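Side-chain contacts in ethylbenzene dehydrogenase alpha-subunit (PDB 2IVF), which carries a molybdenum atom, two pterin dinucleotides and an iron/sulfur cluster, as a member of the molybdopterin oxidoreductase family: residues A[188-193]-A[218-223]; A[195-200]-A[661-666]. One frame throughout, in Å; residues are numbered along the deposited sequence.

Contact 1: residues A[188-193]-A[218-223]. With MO (molybdenum atom), chain L; MD1 (phosphoric acid 4-(2-amino-4-oxo-3,4,5,6,-tetrahydro-pteridin-6-yl)-2-hydroxy-3,4-dimercapto-but-3-en-yl ester guanylate ester), chain N; ACT (acetate ion), chain E.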
ATOM      1  N   LEU A 188      12.595 -25.865   2.649  1.00 22.22           N
ATOM      2  CA  LEU A 188      11.529 -24.919   2.856  1.00 22.36           C
ATOM      3  C   LEU A 188      12.225 -23.580   2.721  1.00 21.77           C
ATOM      4  O   LEU A 188      12.915 -23.118   3.628  1.00 20.59           O
ATOM      5  CB  LEU A 188      10.910 -25.079   4.235  1.00 23.44           C
ATOM      6  CG  LEU A 188       9.875 -24.040   4.652  1.00 23.69           C
ATOM      7  CD1 LEU A 188       8.820 -23.777   3.559  1.00 25.66           C
ATOM      8  CD2 LEU A 188       9.218 -24.505   5.977  1.00 24.39           C
ATOM      9  N   ASP A 189      12.062 -22.967   1.572  1.00 20.70           N
ATOM     10  CA  ASP A 189      12.900 -21.825   1.219  1.00 20.87           C
ATOM     11  C   ASP A 189      12.355 -20.573   1.852  1.00 21.60           C
ATOM     12  O   ASP A 189      11.394 -20.021   1.357  1.00 21.03           O
ATOM     13  CB  ASP A 189      12.895 -21.703  -0.284  1.00 20.43           C
ATOM     14  CG  ASP A 189      13.848 -20.636  -0.796  1.00 22.86           C
ATOM     15  OD1 ASP A 189      14.491 -19.947   0.040  1.00 26.78           O
ATOM     16  OD2 ASP A 189      13.942 -20.501  -2.039  1.00 24.49           O
ATOM     17  N   ALA A 190      12.976 -20.124   2.930  1.00 21.26           N
ATOM     18  CA  ALA A 190      12.818 -18.755   3.408  1.00 21.41           C
ATOM     19  C   ALA A 190      11.328 -18.359   3.518  1.00 22.64           C
ATOM     20  O   ALA A 190      10.920 -17.311   3.010  1.00 23.52           O
ATOM     21  CB  ALA A 190      13.635 -17.724   2.478  1.00 20.72           C
ATOM     22  N   PRO A 191      10.507 -19.166   4.237  1.00 23.26           N
ATOM     23  CA  PRO A 191       9.106 -18.742   4.328  1.00 23.05           C
ATOM     24  C   PRO A 191       8.981 -17.486   5.155  1.00 23.70           C
ATOM     25  O   PRO A 191       9.662 -17.358   6.195  1.00 22.33           O
ATOM     26  CB  PRO A 191       8.427 -19.913   5.078  1.00 24.13           C
ATOM     27  CG  PRO A 191       9.509 -20.502   5.858  1.00 23.69           C
ATOM     28  CD  PRO A 191      10.750 -20.372   5.024  1.00 24.11           C
ATOM     29  N   HIS A 192       8.111 -16.567   4.710  1.00 22.37           N
ATOM     30  CA  HIS A 192       7.785 -15.399   5.498  1.00 23.25           C
ATOM     31  C   HIS A 192       6.599 -15.709   6.402  1.00 23.02           C
ATOM     32  O   HIS A 192       6.218 -16.872   6.534  1.00 24.51           O
ATOM     33  CB  HIS A 192       7.549 -14.174   4.598  1.00 23.21           C
ATOM     34  CG  HIS A 192       8.081 -12.905   5.176  1.00 25.01           C
ATOM     35  ND1 HIS A 192       7.888 -12.560   6.499  1.00 27.46           N
ATOM     36  CD2 HIS A 192       8.760 -11.869   4.609  1.00 25.41           C
ATOM     37  CE1 HIS A 192       8.481 -11.400   6.737  1.00 26.48           C
ATOM     38  NE2 HIS A 192       8.999 -10.949   5.607  1.00 23.19           N
ATOM     39  N   VAL A 193       6.049 -14.710   7.074  1.00 23.22           N
ATOM     40  CA  VAL A 193       5.048 -14.921   8.087  1.00 23.05           C
ATOM     41  C   VAL A 193       3.670 -14.523   7.548  1.00 24.08           C
ATOM     42  O   VAL A 193       2.696 -14.492   8.297  1.00 23.59           O
ATOM     43  CB  VAL A 193       5.427 -14.182   9.402  1.00 23.59           C
ATOM     44  CG1 VAL A 193       4.509 -14.587  10.583  1.00 21.30           C
ATOM     45  CG2 VAL A 193       6.891 -14.473   9.729  1.00 22.64           C
ATOM     46  N   ASN A 218      15.212 -13.655   6.710  1.00 25.48           N
ATOM     47  CA  ASN A 218      15.610 -12.243   6.702  1.00 26.88           C
ATOM     48  C   ASN A 218      16.774 -11.906   5.815  1.00 25.39           C
ATOM     49  O   ASN A 218      16.795 -10.853   5.184  1.00 25.02           O
ATOM     50  CB  ASN A 218      15.875 -11.766   8.120  1.00 28.27           C
ATOM     51  CG  ASN A 218      14.670 -11.199   8.705  1.00 36.40           C
ATOM     52  OD1 ASN A 218      13.773 -11.924   9.142  1.00 45.10           O
ATOM     53  ND2 ASN A 218      14.553  -9.878   8.612  1.00 43.84           N
ATOM     54  N   VAL A 219      17.738 -12.798   5.778  1.00 25.96           N
ATOM     55  CA  VAL A 219      18.894 -12.637   4.907  1.00 25.10           C
ATOM     56  C   VAL A 219      18.410 -12.781   3.434  1.00 25.69           C
ATOM     57  O   VAL A 219      18.929 -12.110   2.521  1.00 24.74           O
ATOM     58  CB  VAL A 219      19.946 -13.634   5.296  1.00 26.01           C
ATOM     59  CG1 VAL A 219      21.232 -13.506   4.431  1.00 24.89           C
ATOM     60  CG2 VAL A 219      20.271 -13.451   6.825  1.00 21.87           C
ATOM     61  N   ASP A 220      17.405 -13.638   3.230  1.00 24.62           N
ATOM     62  CA  ASP A 220      16.928 -13.947   1.887  1.00 24.97           C
ATOM     63  C   ASP A 220      16.153 -12.753   1.298  1.00 24.42           C
ATOM     64  O   ASP A 220      16.316 -12.410   0.120  1.00 25.64           O
ATOM     65  CB  ASP A 220      16.091 -15.230   1.897  1.00 24.78           C
ATOM     66  CG  ASP A 220      15.760 -15.713   0.494  1.00 25.04           C
ATOM     67  OD1 ASP A 220      16.701 -16.078  -0.280  1.00 22.63           O
ATOM     68  OD2 ASP A 220      14.555 -15.728   0.169  1.00 24.98           O
ATOM     69  N   ILE A 221      15.347 -12.111   2.130  1.00 23.84           N
ATOM     70  CA  ILE A 221      14.566 -10.946   1.672  1.00 24.48           C
ATOM     71  C   ILE A 221      15.422  -9.701   1.575  1.00 24.72           C
ATOM     72  O   ILE A 221      15.274  -8.920   0.642  1.00 24.86           O
ATOM     73  CB  ILE A 221      13.328 -10.721   2.514  1.00 24.22           C
ATOM     74  CG1 ILE A 221      13.664 -10.505   4.007  1.00 25.16           C
ATOM     75  CG2 ILE A 221      12.359 -11.905   2.344  1.00 24.16           C
ATOM     76  CD1 ILE A 221      12.462 -10.566   4.968  1.00 25.93           C
ATOM     77  N   GLY A 222      16.364  -9.553   2.495  1.00 23.60           N
ATOM     78  CA  GLY A 222      17.201  -8.369   2.540  1.00 24.74           C
ATOM     79  C   GLY A 222      16.767  -7.329   3.528  1.00 25.18           C
ATOM     80  O   GLY A 222      16.841  -6.136   3.208  1.00 26.10           O
ATOM     81  N   ASP A 223      16.280  -7.784   4.694  1.00 25.60           N
ATOM     82  CA  ASP A 223      15.899  -6.941   5.832  1.00 25.68           C
ATOM     83  C   ASP A 223      16.822  -7.154   7.005  1.00 26.41           C
ATOM     84  O   ASP A 223      16.622  -8.042   7.826  1.00 27.68           O
ATOM     85  CB  ASP A 223      14.507  -7.253   6.309  1.00 25.85           C
ATOM     86  CG  ASP A 223      13.470  -6.879   5.295  1.00 24.38           C
ATOM     87  OD1 ASP A 223      13.796  -6.048   4.446  1.00 24.32           O
ATOM     88  OD2 ASP A 223      12.356  -7.434   5.344  1.00 25.62           O
TER
HETATM   89 MO    MO L1985      10.706  -7.170   4.171  1.00 19.26          MO
HETATM   90  PB  MD1 N1987       7.580 -12.832  -0.434  1.00 16.59           P
HETATM   91  O3B MD1 N1987       6.244 -12.119  -0.891  1.00 15.03           O
HETATM   92  O1B MD1 N1987       7.409 -13.201   0.995  1.00 15.52           O
HETATM   93  O2B MD1 N1987       8.100 -13.778  -1.447  1.00 15.68           O
HETATM   94  O3A MD1 N1987       8.598 -11.617  -0.474  1.00 16.15           O
HETATM   95  C10 MD1 N1987       8.840 -10.759   0.663  1.00 17.02           C
HETATM   96  C11 MD1 N1987       9.727  -9.657   0.108  1.00 17.07           C
HETATM   97  O11 MD1 N1987       8.790  -8.785  -0.611  1.00 18.30           O
HETATM   98  C12 MD1 N1987      10.346  -8.868   1.231  1.00 17.74           C
HETATM   99  S12 MD1 N1987       9.745  -8.949   2.831  1.00 18.07           S
HETATM  100  C13 MD1 N1987      11.377  -7.993   1.001  1.00 16.61           C
HETATM  101  S13 MD1 N1987      12.056  -7.054   2.228  1.00 15.35           S
HETATM  102  C14 MD1 N1987      11.997  -7.822  -0.333  1.00 17.48           C
HETATM  103  N15 MD1 N1987      11.954  -6.538  -0.946  1.00 15.70           N
HETATM  104  C16 MD1 N1987      12.394  -6.345  -2.230  1.00 15.37           C
HETATM  105  C15 MD1 N1987      12.430  -5.046  -2.700  1.00 17.69           C
HETATM  106  O14 MD1 N1987      12.083  -4.073  -1.978  1.00 14.42           O
HETATM  107  N17 MD1 N1987      12.794  -4.922  -4.002  1.00 16.59           N
HETATM  108  C17 MD1 N1987      13.176  -6.022  -4.771  1.00 16.80           C
HETATM  109  N16 MD1 N1987      13.538  -5.777  -6.022  1.00 15.57           N
HETATM  110  N18 MD1 N1987      13.174  -7.265  -4.262  1.00 14.92           N
HETATM  111  C20 MD1 N1987      12.797  -7.429  -3.012  1.00 16.65           C
HETATM  112  N8  MD1 N1987      12.843  -8.677  -2.477  1.00 14.77           N
HETATM  113  C7  MD1 N1987      12.392  -9.023  -1.156  1.00 16.37           C
HETATM  114  PA  MD1 N1987       5.068 -12.532  -1.910  1.00 15.83           P
HETATM  115  O1A MD1 N1987       3.876 -11.754  -1.456  1.00 15.08           O
HETATM  116  O2A MD1 N1987       5.554 -12.284  -3.286  1.00 17.48           O
HETATM  117  O5' MD1 N1987       4.827 -14.080  -1.718  1.00 17.74           O
HETATM  118  C5' MD1 N1987       4.200 -14.475  -0.502  1.00 16.74           C
HETATM  119  C4' MD1 N1987       3.070 -15.373  -0.797  1.00 14.91           C
HETATM  120  O4' MD1 N1987       2.443 -15.549   0.467  1.00 17.51           O
HETATM  121  C1' MD1 N1987       1.069 -15.778   0.153  1.00 16.62           C
HETATM  122  N9  MD1 N1987       0.148 -15.584   1.281  1.00 17.49           N
HETATM  123  C4  MD1 N1987      -0.416 -16.588   1.935  1.00 17.93           C
HETATM  124  N3  MD1 N1987      -0.271 -17.923   1.759  1.00 16.65           N
HETATM  125  C2  MD1 N1987      -0.927 -18.777   2.545  1.00 16.66           C
HETATM  126  N2  MD1 N1987      -0.777 -20.119   2.386  1.00 16.03           N
HETATM  127  N1  MD1 N1987      -1.809 -18.260   3.474  1.00 18.55           N
HETATM  128  C6  MD1 N1987      -2.004 -16.919   3.704  1.00 15.70           C
HETATM  129  O6  MD1 N1987      -2.762 -16.565   4.607  1.00 16.51           O
HETATM  130  C5  MD1 N1987      -1.267 -16.032   2.904  1.00 17.73           C
HETATM  131  N7  MD1 N1987      -1.193 -14.710   2.795  1.00 15.71           N
HETATM  132  C8  MD1 N1987      -0.322 -14.453   1.814  1.00 16.68           C
HETATM  133  C2' MD1 N1987       0.751 -14.764  -0.942  1.00 17.27           C
HETATM  134  O2' MD1 N1987      -0.372 -15.142  -1.775  1.00 18.21           O
HETATM  135  C3' MD1 N1987       2.076 -14.643  -1.709  1.00 16.04           C
HETATM  136  O3' MD1 N1987       2.020 -15.300  -3.002  1.00 15.84           O
HETATM  137  C   ACT E1978      10.241  -8.155   6.928  1.00 26.32           C
HETATM  138  O   ACT E1978      10.154  -8.546   5.774  1.00 23.48           O
HETATM  139  OXT ACT E1978      10.254  -6.893   7.011  1.00 28.06           O
HETATM  140  CH3 ACT E1978      10.345  -9.110   8.066  1.00 25.74           C
HETATM  141  O   HOH W   1      17.044 -18.806  -0.278  1.00 20.57           O

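Contact 2: residues A[195-200]-A[661-666]. With MD1 (phosphoric acid 4-(2-amino-4-oxo-3,4,5,6,-tetrahydro-pteridin-6-yl)-2-hydroxy-3,4-dimercapto-but-3-en-yl ester guanylate ester), chain N.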
ATOM      1  N   ALA A 195       1.375 -15.876   5.933  1.00 23.31           N
ATOM      2  CA  ALA A 195       0.318 -16.881   6.060  1.00 23.78           C
ATOM      3  C   ALA A 195      -0.114 -16.965   7.506  1.00 23.57           C
ATOM      4  O   ALA A 195      -1.084 -17.640   7.814  1.00 24.08           O
ATOM      5  CB  ALA A 195       0.836 -18.251   5.600  1.00 22.74           C
ATOM      6  N   GLY A 196       0.661 -16.328   8.386  1.00 23.81           N
ATOM      7  CA  GLY A 196       0.390 -16.341   9.812  1.00 24.08           C
ATOM      8  C   GLY A 196       1.551 -16.917  10.603  1.00 23.18           C
ATOM      9  O   GLY A 196       2.289 -17.748  10.114  1.00 23.88           O
ATOM     10  N   SER A 197       1.692 -16.421  11.822  1.00 23.36           N
ATOM     11  CA  SER A 197       2.672 -16.914  12.790  1.00 22.99           C
ATOM     12  C   SER A 197       2.540 -18.406  12.981  1.00 22.31           C
ATOM     13  O   SER A 197       3.552 -19.091  13.147  1.00 21.77           O
ATOM     14  CB  SER A 197       2.516 -16.164  14.136  1.00 24.24           C
ATOM     15  OG  SER A 197       1.251 -16.379  14.692  1.00 24.43           O
ATOM     16  N   ILE A 198       1.310 -18.919  12.920  1.00 21.90           N
ATOM     17  CA  ILE A 198       1.061 -20.321  13.139  1.00 21.70           C
ATOM     18  C   ILE A 198       1.500 -21.093  11.899  1.00 21.92           C
ATOM     19  O   ILE A 198       2.131 -22.109  12.008  1.00 22.68           O
ATOM     20  CB  ILE A 198      -0.427 -20.592  13.453  1.00 21.62           C
ATOM     21  CG1 ILE A 198      -0.891 -19.869  14.738  1.00 21.62           C
ATOM     22  CG2 ILE A 198      -0.712 -22.102  13.572  1.00 19.65           C
ATOM     23  CD1 ILE A 198      -2.411 -19.796  14.902  1.00 22.19           C
ATOM     24  N   ALA A 199       1.212 -20.560  10.720  1.00 21.64           N
ATOM     25  CA  ALA A 199       1.729 -21.153   9.474  1.00 22.53           C
ATOM     26  C   ALA A 199       3.261 -21.142   9.428  1.00 22.83           C
ATOM     27  O   ALA A 199       3.870 -22.092   9.001  1.00 22.68           O
ATOM     28  CB  ALA A 199       1.168 -20.379   8.293  1.00 20.73           C
ATOM     29  N   TRP A 200       3.885 -20.057   9.888  1.00 23.83           N
ATOM     30  CA  TRP A 200       5.361 -19.989   9.959  1.00 23.54           C
ATOM     31  C   TRP A 200       5.885 -21.055  10.943  1.00 23.98           C
ATOM     32  O   TRP A 200       6.785 -21.879  10.616  1.00 22.69           O
ATOM     33  CB  TRP A 200       5.860 -18.570  10.340  1.00 25.07           C
ATOM     34  CG  TRP A 200       7.333 -18.504  10.128  1.00 25.16           C
ATOM     35  CD1 TRP A 200       7.987 -18.118   8.998  1.00 27.20           C
ATOM     36  CD2 TRP A 200       8.336 -18.995  11.019  1.00 23.67           C
ATOM     37  NE1 TRP A 200       9.340 -18.261   9.161  1.00 25.99           N
ATOM     38  CE2 TRP A 200       9.580 -18.796  10.392  1.00 25.01           C
ATOM     39  CE3 TRP A 200       8.308 -19.481  12.323  1.00 27.27           C
ATOM     40  CZ2 TRP A 200      10.788 -19.124  10.997  1.00 26.74           C
ATOM     41  CZ3 TRP A 200       9.547 -19.872  12.921  1.00 27.75           C
ATOM     42  CH2 TRP A 200      10.748 -19.664  12.245  1.00 26.05           C
ATOM     43  N   MET A 661      -2.868 -14.490  15.261  1.00 24.32           N
ATOM     44  CA  MET A 661      -2.497 -13.313  15.995  1.00 26.36           C
ATOM     45  C   MET A 661      -1.477 -12.597  15.147  1.00 24.81           C
ATOM     46  O   MET A 661      -0.648 -13.264  14.529  1.00 23.61           O
ATOM     47  CB  MET A 661      -1.823 -13.744  17.260  1.00 25.60           C
ATOM     48  CG  MET A 661      -1.551 -12.689  18.227  1.00 28.38           C
ATOM     49  SD  MET A 661      -1.132 -13.531  19.784  1.00 35.98           S
ATOM     50  CE  MET A 661       0.318 -14.389  19.280  1.00 18.42           C
ATOM     51  N   THR A 662      -1.522 -11.269  15.122  1.00 24.54           N
ATOM     52  CA  THR A 662      -0.532 -10.520  14.361  1.00 25.36           C
ATOM     53  C   THR A 662       0.862 -10.636  15.013  1.00 25.68           C
ATOM     54  O   THR A 662       1.012 -11.204  16.079  1.00 27.56           O
ATOM     55  CB  THR A 662      -0.944  -9.087  14.254  1.00 25.76           C
ATOM     56  OG1 THR A 662      -1.121  -8.567  15.569  1.00 27.59           O
ATOM     57  CG2 THR A 662      -2.257  -8.981  13.493  1.00 26.66           C
ATOM     58  N   THR A 663       1.889 -10.201  14.296  1.00 26.67           N
ATOM     59  CA  THR A 663       3.264 -10.329  14.752  1.00 26.25           C
ATOM     60  C   THR A 663       3.864  -8.951  14.776  1.00 24.71           C
ATOM     61  O   THR A 663       4.542  -8.539  13.831  1.00 26.33           O
ATOM     62  CB  THR A 663       4.095 -11.216  13.811  1.00 28.00           C
ATOM     63  OG1 THR A 663       4.079 -10.669  12.477  1.00 28.48           O
ATOM     64  CG2 THR A 663       3.509 -12.626  13.787  1.00 27.04           C
ATOM     65  N   PRO A 664       3.601  -8.211  15.842  1.00 25.08           N
ATOM     66  CA  PRO A 664       4.057  -6.810  15.906  1.00 23.91           C
ATOM     67  C   PRO A 664       5.558  -6.680  16.270  1.00 25.12           C
ATOM     68  O   PRO A 664       6.197  -7.611  16.838  1.00 25.14           O
ATOM     69  CB  PRO A 664       3.216  -6.251  17.055  1.00 25.57           C
ATOM     70  CG  PRO A 664       3.068  -7.411  17.951  1.00 23.78           C
ATOM     71  CD  PRO A 664       2.898  -8.587  17.068  1.00 24.10           C
ATOM     72  N   CYS A 665       6.099  -5.496  16.020  1.00 24.30           N
ATOM     73  CA  CYS A 665       7.377  -5.132  16.544  1.00 23.67           C
ATOM     74  C   CYS A 665       7.177  -3.849  17.355  1.00 23.50           C
ATOM     75  O   CYS A 665       6.039  -3.448  17.664  1.00 23.61           O
ATOM     76  CB  CYS A 665       8.330  -4.919  15.391  1.00 23.82           C
ATOM     77  SG  CYS A 665       7.835  -3.562  14.299  1.00 25.07           S
ATOM     78  N   SER A 666       8.282  -3.213  17.731  1.00 23.32           N
ATOM     79  CA  SER A 666       8.240  -1.977  18.501  1.00 22.69           C
ATOM     80  C   SER A 666       7.350  -0.874  17.914  1.00 22.87           C
ATOM     81  O   SER A 666       6.759  -0.103  18.682  1.00 23.32           O
ATOM     82  CB  SER A 666       9.669  -1.439  18.697  1.00 22.45           C
ATOM     83  OG  SER A 666      10.286  -1.175  17.460  1.00 24.56           O
TER
HETATM   84  PB  MD1 N1987       7.580 -12.832  -0.434  1.00 16.59           P
HETATM   85  O3B MD1 N1987       6.244 -12.119  -0.891  1.00 15.03           O
HETATM   86  O1B MD1 N1987       7.409 -13.201   0.995  1.00 15.52           O
HETATM   87  O2B MD1 N1987       8.100 -13.778  -1.447  1.00 15.68           O
HETATM   88  O3A MD1 N1987       8.598 -11.617  -0.474  1.00 16.15           O
HETATM   89  C10 MD1 N1987       8.840 -10.759   0.663  1.00 17.02           C
HETATM   90  C11 MD1 N1987       9.727  -9.657   0.108  1.00 17.07           C
HETATM   91  O11 MD1 N1987       8.790  -8.785  -0.611  1.00 18.30           O
HETATM   92  C12 MD1 N1987      10.346  -8.868   1.231  1.00 17.74           C
HETATM   93  S12 MD1 N1987       9.745  -8.949   2.831  1.00 18.07           S
HETATM   94  C13 MD1 N1987      11.377  -7.993   1.001  1.00 16.61           C
HETATM   95  S13 MD1 N1987      12.056  -7.054   2.228  1.00 15.35           S
HETATM   96  C14 MD1 N1987      11.997  -7.822  -0.333  1.00 17.48           C
HETATM   97  N15 MD1 N1987      11.954  -6.538  -0.946  1.00 15.70           N
HETATM   98  C16 MD1 N1987      12.394  -6.345  -2.230  1.00 15.37           C
HETATM   99  C15 MD1 N1987      12.430  -5.046  -2.700  1.00 17.69           C
HETATM  100  O14 MD1 N1987      12.083  -4.073  -1.978  1.00 14.42           O
HETATM  101  N17 MD1 N1987      12.794  -4.922  -4.002  1.00 16.59           N
HETATM  102  C17 MD1 N1987      13.176  -6.022  -4.771  1.00 16.80           C
HETATM  103  N16 MD1 N1987      13.538  -5.777  -6.022  1.00 15.57           N
HETATM  104  N18 MD1 N1987      13.174  -7.265  -4.262  1.00 14.92           N
HETATM  105  C20 MD1 N1987      12.797  -7.429  -3.012  1.00 16.65           C
HETATM  106  N8  MD1 N1987      12.843  -8.677  -2.477  1.00 14.77           N
HETATM  107  C7  MD1 N1987      12.392  -9.023  -1.156  1.00 16.37           C
HETATM  108  PA  MD1 N1987       5.068 -12.532  -1.910  1.00 15.83           P
HETATM  109  O1A MD1 N1987       3.876 -11.754  -1.456  1.00 15.08           O
HETATM  110  O2A MD1 N1987       5.554 -12.284  -3.286  1.00 17.48           O
HETATM  111  O5' MD1 N1987       4.827 -14.080  -1.718  1.00 17.74           O
HETATM  112  C5' MD1 N1987       4.200 -14.475  -0.502  1.00 16.74           C
HETATM  113  C4' MD1 N1987       3.070 -15.373  -0.797  1.00 14.91           C
HETATM  114  O4' MD1 N1987       2.443 -15.549   0.467  1.00 17.51           O
HETATM  115  C1' MD1 N1987       1.069 -15.778   0.153  1.00 16.62           C
HETATM  116  N9  MD1 N1987       0.148 -15.584   1.281  1.00 17.49           N
HETATM  117  C4  MD1 N1987      -0.416 -16.588   1.935  1.00 17.93           C
HETATM  118  N3  MD1 N1987      -0.271 -17.923   1.759  1.00 16.65           N
HETATM  119  C2  MD1 N1987      -0.927 -18.777   2.545  1.00 16.66           C
HETATM  120  N2  MD1 N1987      -0.777 -20.119   2.386  1.00 16.03           N
HETATM  121  N1  MD1 N1987      -1.809 -18.260   3.474  1.00 18.55           N
HETATM  122  C6  MD1 N1987      -2.004 -16.919   3.704  1.00 15.70           C
HETATM  123  O6  MD1 N1987      -2.762 -16.565   4.607  1.00 16.51           O
HETATM  124  C5  MD1 N1987      -1.267 -16.032   2.904  1.00 17.73           C
HETATM  125  N7  MD1 N1987      -1.193 -14.710   2.795  1.00 15.71           N
HETATM  126  C8  MD1 N1987      -0.322 -14.453   1.814  1.00 16.68           C
HETATM  127  C2' MD1 N1987       0.751 -14.764  -0.942  1.00 17.27           C
HETATM  128  O2' MD1 N1987      -0.372 -15.142  -1.775  1.00 18.21           O
HETATM  129  C3' MD1 N1987       2.076 -14.643  -1.709  1.00 16.04           C
HETATM  130  O3' MD1 N1987       2.020 -15.300  -3.002  1.00 15.84           O
HETATM  131  O   HOH W   2       0.513 -13.754  12.067  1.00 21.78           O

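Contact 1: residues A[188-193]-A[218-223]
Asp189 and Asp220 bring their carboxylates together, OD1 of Asp189 lying 4.2 Å from OD2 of Asp220. Two buried acids this close would probably repel each other, but a water donates to OD1 of each, and the ammonium group of Lys614, in salt bridges with both Asp189 OD1 and Asp220 OD2, should offset the charge. Arg613 adds a second cation at Asp220 OD2, while Asp189 OD2 is held by Tyr603. Next along the loop, Ala190 presses its methyl against the same carboxylate, with CB 3.2 Å from Asp220 OD2; a small side chain suits so close an approach. With Asp220 CG anti to the backbone N (chi1 -171°), the acid reaches across to this methyl. The loop follows strand 186-188 and faces the end of helix 217-221, and the molybdenum site of this DMSO reductase-like enzyme lies at one end of the contact, by His192 and Asp223. His192 turns the NE2 edge of its ring toward that site, acetate O and MD1 S12 lying near the ring plane. Its ND1 accepts from Val193 N near that plane, steadying the imidazole, and NE2 donates to acetate O at 2.7 Å in a fairly straight bond (163°); the acetate, probably from the crystallisation liquor, is a metal ligand. Ile221 CD1 approaches the ring obliquely, 3.5 Å from His192 NE2, while Ile221 CB and CG2 pack their branched apolar surface on the dithiolene of MD1. Past the helix end, Gly222 takes a positive phi (98°) that lack of a side chain makes easy, and Asp223 OD2 then binds molybdenum at 2.0 Å, alongside S12 and S13 of MD1, while Lys450 pairs with OD1.

Contact 2: residues A[195-200]-A[661-666]
Ser197 and Thr663 meet methylene to methyl: CB of the serine lies 3.7 Å from CG2 of the threonine, and this small apolar touch is the tight part of the contact. Thr663 CG2 gets there by standing anti to its carbonyl carbon, beside the backbone N (chi1 58° for OG1). Around it the fit is looser. Ser197 OG only packs near Met661 O, its hydrogen-bond partner being Glu660 OE1. A water spans the gap instead, accepting from Ser197 N at 2.9 Å and donating to Met661 O at 2.8 Å, so an amide of the helix's first turn and a loop carbonyl are both satisfied without direct pairing. Thr663 is partly exposed, and a residue with both methyl and hydroxyl suits such a border. Before the helix, Gly196 takes the N-cap position at a phi of 121°, where a CB would jam against the preceding carbonyl O, and the small methyl of Ala195 allows close packing on the guanine of MD1, CB 3.4 Å from N1. Helix 197-210 thus starts between the cofactor and the loop that follows strand 659-661, with helix 486-493 touching Ser197, Met661 and Thr663, helix 736-749 touching Ser197, Ile198 and Met661, and helix 687-704 against Ala195, Ile198 and Ala199.

Contacts 1 and 2 have centres about 14 Å apart, and their segments alternate along the chain: 188-193, 195-200, 218-223, then 661-666 far downstream, all in the part of the chain that belongs to the molybdopterin oxidoreductase family. The loop leaving strand 186-188 runs from contact 1 straight into helix 197-210 of contact 2. The two also touch directly: Trp200 NE1 makes a weak hydrogen bond to Pro191 O, and Val193 CG1 packs 3.9 Å from Thr663 CG2. MD1 spans both, its dithiolene and the molybdenum lying at contact 1 and its guanine at contact 2. One short run of chain therefore follows the dinucleotide from its metal end to its nucleotide end.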